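Local coordinates for Crh-like protein 5 (Neosartorya fumigata, PDB 6IBU) that cuts chitin and transfers the released chains to 1,6-beta-glucan or to other chitin, cross-linking polysaccharides at the septa and in the cell wall, at residues 176-181 and 228-233. Sequence-based numbering, arbitrary orientation.
Sequences QTPMRL and ESYTYS
Thr177 meets the phenol end of Tyr232 nearly at right angles. The branch carbon and the methyl do the touching: CB lies 3.1 Å from Tyr232 OH, and CG2 comes to 3.5 Å from Tyr232 CE2, approaching the ring obliquely. With chi1 at 54°, OG1 sits between the backbone N and the carbonyl carbon, and this hydroxyl is held by hydrogen bonds to Asp97 and Asp95, which probably hold the rotamer that turns CG2 toward the tyrosine.

Pro178 then packs against both tyrosines of strand 229-232. Its CD meets Tyr232 CZ at 3.8 Å, the two side chains coming from opposite directions. The CB-CG part of the pyrrolidine ring serves Tyr230: Pro178 CG is 3.6 Å from Tyr230 CB, while Pro178 CB lies 3.6 Å from Tyr230 CD2, oblique to the aromatic ring. The Tyr230 hydroxyl is hydrogen-bonded to Asn225 O and Asn223 ND2, which holds the far end of the ring. Ile242, on strand 242-243, also packs against Pro178 and both tyrosines.

One water bridges the segments. It donates to Pro178 O at 2.5 Å and accepts from Tyr232 OH at 2.6 Å, lying at the edge of the Tyr232 ring and in its plane; this bridge gives the proline carbonyl a partner and probably helps to orient the phenol hydroxyl.

The chain continues into strand 179-187, and the Met179 side chain packs on Leu91 and Ser93 of strand 85-93. Asp97 precedes Glu98, the probable nucleophile, whose side chain lies about 9 Å from that of Thr177. The evidence thus describes a small three-stranded antiparallel sheet (14-15, 229-232, 242-243) packing against the loop leading into a strand of the seven-stranded sheet, one of the two large sheets of the concanavalin-like (GH16) beta-sandwich.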
ATOM      1  N   GLN A 176       1.479   9.990   9.552  1.00 16.94           N
ATOM      2  CA  GLN A 176       2.429  10.092  10.684  1.00 17.35           C
ATOM      3  C   GLN A 176       1.992   9.203  11.835  1.00 17.95           C
ATOM      4  O   GLN A 176       2.374   9.493  12.960  1.00 19.26           O
ATOM      5  CB  GLN A 176       2.545  11.534  11.172  1.00 16.56           C
ATOM      6  CG  GLN A 176       1.229  12.127  11.656  1.00 16.60           C
ATOM      7  CD  GLN A 176       1.395  13.604  11.938  1.00 16.01           C
ATOM      8  OE1 GLN A 176       1.923  14.002  12.978  1.00 16.18           O
ATOM      9  NE2 GLN A 176       0.951  14.432  11.009  1.00 14.55           N
ATOM     10  N   THR A 177       1.234   8.155  11.562  1.00 17.78           N
ATOM     11  CA  THR A 177       0.847   7.164  12.585  1.00 16.89           C
ATOM     12  C   THR A 177       1.354   5.813  12.109  1.00 16.43           C
ATOM     13  O   THR A 177       1.664   5.665  10.941  1.00 14.53           O
ATOM     14  CB  THR A 177      -0.658   7.209  12.817  1.00 17.24           C
ATOM     15  OG1 THR A 177      -1.317   7.046  11.563  1.00 16.70           O
ATOM     16  CG2 THR A 177      -1.098   8.498  13.466  1.00 18.30           C
ATOM     17  N   PRO A 178       1.458   4.810  13.001  1.00 17.49           N
ATOM     18  CA  PRO A 178       2.073   3.541  12.640  1.00 17.25           C
ATOM     19  C   PRO A 178       1.219   2.915  11.535  1.00 16.88           C
ATOM     20  O   PRO A 178       0.006   2.910  11.636  1.00 15.32           O
ATOM     21  CB  PRO A 178       2.021   2.689  13.913  1.00 17.95           C
ATOM     22  CG  PRO A 178       1.663   3.690  15.025  1.00 18.67           C
ATOM     23  CD  PRO A 178       0.905   4.813  14.362  1.00 17.51           C
ATOM     24  N   MET A 179       1.878   2.373  10.528  1.00 17.06           N
ATOM     25  CA  MET A 179       1.184   1.868   9.335  1.00 18.53           C
ATOM     26  C   MET A 179       1.572   0.426   9.081  1.00 18.60           C
ATOM     27  O   MET A 179       2.678   0.042   9.405  1.00 17.43           O
ATOM     28  CB  MET A 179       1.522   2.719   8.110  1.00 18.76           C
ATOM     29  CG  MET A 179       0.812   4.043   8.151  1.00 19.77           C
ATOM     30  SD  MET A 179       0.862   4.956   6.616  1.00 19.80           S
ATOM     31  CE  MET A 179       2.608   5.309   6.477  1.00 19.24           C
ATOM     32  N   ARG A 180       0.658  -0.319   8.479  1.00 19.33           N
ATOM     33  CA  ARG A 180       0.962  -1.683   8.021  1.00 20.74           C
ATOM     34  C   ARG A 180       1.017  -1.660   6.496  1.00 19.58           C
ATOM     35  O   ARG A 180       0.601  -0.677   5.882  1.00 17.72           O
ATOM     36  CB  ARG A 180      -0.022  -2.662   8.649  1.00 24.37           C
ATOM     37  CG  ARG A 180      -1.438  -2.589   8.122  1.00 28.04           C
ATOM     38  CD  ARG A 180      -1.999  -3.982   8.141  1.00 34.42           C
ATOM     39  NE  ARG A 180      -2.957  -4.121   9.219  1.00 42.06           N
ATOM     40  CZ  ARG A 180      -3.098  -5.176  10.017  1.00 43.72           C
ATOM     41  NH1 ARG A 180      -2.346  -6.258   9.886  1.00 40.91           N
ATOM     42  NH2 ARG A 180      -4.019  -5.133  10.961  1.00 45.43           N
ATOM     43  N   LEU A 181       1.642  -2.671   5.914  1.00 18.95           N
ATOM     44  CA  LEU A 181       1.772  -2.783   4.450  1.00 18.98           C
ATOM     45  C   LEU A 181       0.683  -3.734   3.953  1.00 19.16           C
ATOM     46  O   LEU A 181       0.571  -4.836   4.483  1.00 17.74           O
ATOM     47  CB  LEU A 181       3.194  -3.265   4.162  1.00 18.78           C
ATOM     48  CG  LEU A 181       3.542  -3.543   2.707  1.00 18.94           C
ATOM     49  CD1 LEU A 181       3.393  -2.297   1.841  1.00 18.38           C
ATOM     50  CD2 LEU A 181       4.958  -4.097   2.638  1.00 19.50           C
ATOM     51  N   GLU A 228       7.562  -3.387  20.257  1.00 28.28           N
ATOM     52  CA  GLU A 228       6.666  -4.559  20.384  1.00 31.42           C
ATOM     53  C   GLU A 228       5.241  -4.096  20.073  1.00 28.35           C
ATOM     54  O   GLU A 228       4.451  -4.922  19.600  1.00 28.30           O
ATOM     55  CB  GLU A 228       6.824  -5.214  21.758  1.00 36.28           C
ATOM     56  CG  GLU A 228       8.063  -6.103  21.857  1.00 44.21           C
ATOM     57  CD  GLU A 228       8.398  -6.630  23.251  1.00 52.97           C
ATOM     58  OE1 GLU A 228       7.450  -6.973  23.996  1.00 60.27           O
ATOM     59  OE2 GLU A 228       9.611  -6.701  23.602  1.00 60.59           O
ATOM     60  N   SER A 229       4.926  -2.821  20.311  1.00 26.84           N
ATOM     61  CA  SER A 229       3.574  -2.270  20.060  1.00 27.06           C
ATOM     62  C   SER A 229       3.551  -0.736  20.096  1.00 24.50           C
ATOM     63  O   SER A 229       4.486  -0.113  20.591  1.00 22.81           O
ATOM     64  CB  SER A 229       2.601  -2.827  21.045  1.00 28.35           C
ATOM     65  OG  SER A 229       2.698  -2.127  22.274  1.00 29.63           O
ATOM     66  N   TYR A 230       2.491  -0.162  19.542  1.00 24.06           N
ATOM     67  CA  TYR A 230       2.252   1.294  19.475  1.00 22.59           C
ATOM     68  C   TYR A 230       0.878   1.578  20.049  1.00 22.46           C
ATOM     69  O   TYR A 230      -0.058   0.859  19.728  1.00 22.55           O
ATOM     70  CB  TYR A 230       2.321   1.816  18.046  1.00 21.56           C
ATOM     71  CG  TYR A 230       3.618   1.528  17.336  1.00 20.88           C
ATOM     72  CD1 TYR A 230       4.781   2.198  17.658  1.00 19.20           C
ATOM     73  CD2 TYR A 230       3.665   0.555  16.345  1.00 20.60           C
ATOM     74  CE1 TYR A 230       5.954   1.926  16.993  1.00 20.66           C
ATOM     75  CE2 TYR A 230       4.830   0.274  15.664  1.00 20.48           C
ATOM     76  CZ  TYR A 230       5.972   0.974  15.987  1.00 21.09           C
ATOM     77  OH  TYR A 230       7.117   0.684  15.319  1.00 22.90           O
ATOM     78  N   THR A 231       0.786   2.627  20.851  1.00 22.69           N
ATOM     79  CA  THR A 231      -0.471   3.084  21.478  1.00 24.62           C
ATOM     80  C   THR A 231      -0.712   4.519  21.038  1.00 24.06           C
ATOM     81  O   THR A 231       0.216   5.303  21.142  1.00 23.05           O
ATOM     82  CB  THR A 231      -0.375   2.984  23.009  1.00 27.49           C
ATOM     83  OG1 THR A 231      -0.201   1.603  23.335  1.00 29.89           O
ATOM     84  CG2 THR A 231      -1.584   3.567  23.717  1.00 26.94           C
ATOM     85  N   TYR A 232      -1.916   4.845  20.589  1.00 24.63           N
ATOM     86  CA  TYR A 232      -2.346   6.244  20.363  1.00 27.49           C
ATOM     87  C   TYR A 232      -2.778   6.808  21.718  1.00 29.03           C
ATOM     88  O   TYR A 232      -3.822   6.392  22.219  1.00 32.22           O
ATOM     89  CB  TYR A 232      -3.499   6.291  19.363  1.00 27.58           C
ATOM     90  CG  TYR A 232      -3.190   5.950  17.929  1.00 27.09           C
ATOM     91  CD1 TYR A 232      -2.858   4.664  17.533  1.00 27.87           C
ATOM     92  CD2 TYR A 232      -3.334   6.905  16.942  1.00 28.34           C
ATOM     93  CE1 TYR A 232      -2.641   4.348  16.202  1.00 26.51           C
ATOM     94  CE2 TYR A 232      -3.131   6.608  15.601  1.00 28.24           C
ATOM     95  CZ  TYR A 232      -2.780   5.321  15.232  1.00 26.65           C
ATOM     96  OH  TYR A 232      -2.593   5.001  13.920  1.00 24.30           O
ATOM     97  N   SER A 233      -1.975   7.669  22.330  1.00 31.96           N
ATOM     98  CA  SER A 233      -2.217   8.175  23.707  1.00 35.91           C
ATOM     99  C   SER A 233      -3.318   9.246  23.721  1.00 38.68           C
ATOM    100  O   SER A 233      -3.806   9.540  24.817  1.00 42.85           O
ATOM    101  CB  SER A 233      -0.944   8.674  24.356  1.00 35.82           C
ATOM    102  OG  SER A 233      -0.529   9.895  23.787  1.00 37.42           O
TER
HETATM  103  O   HOH W   1      -2.008   2.618  13.063  1.00 14.18           O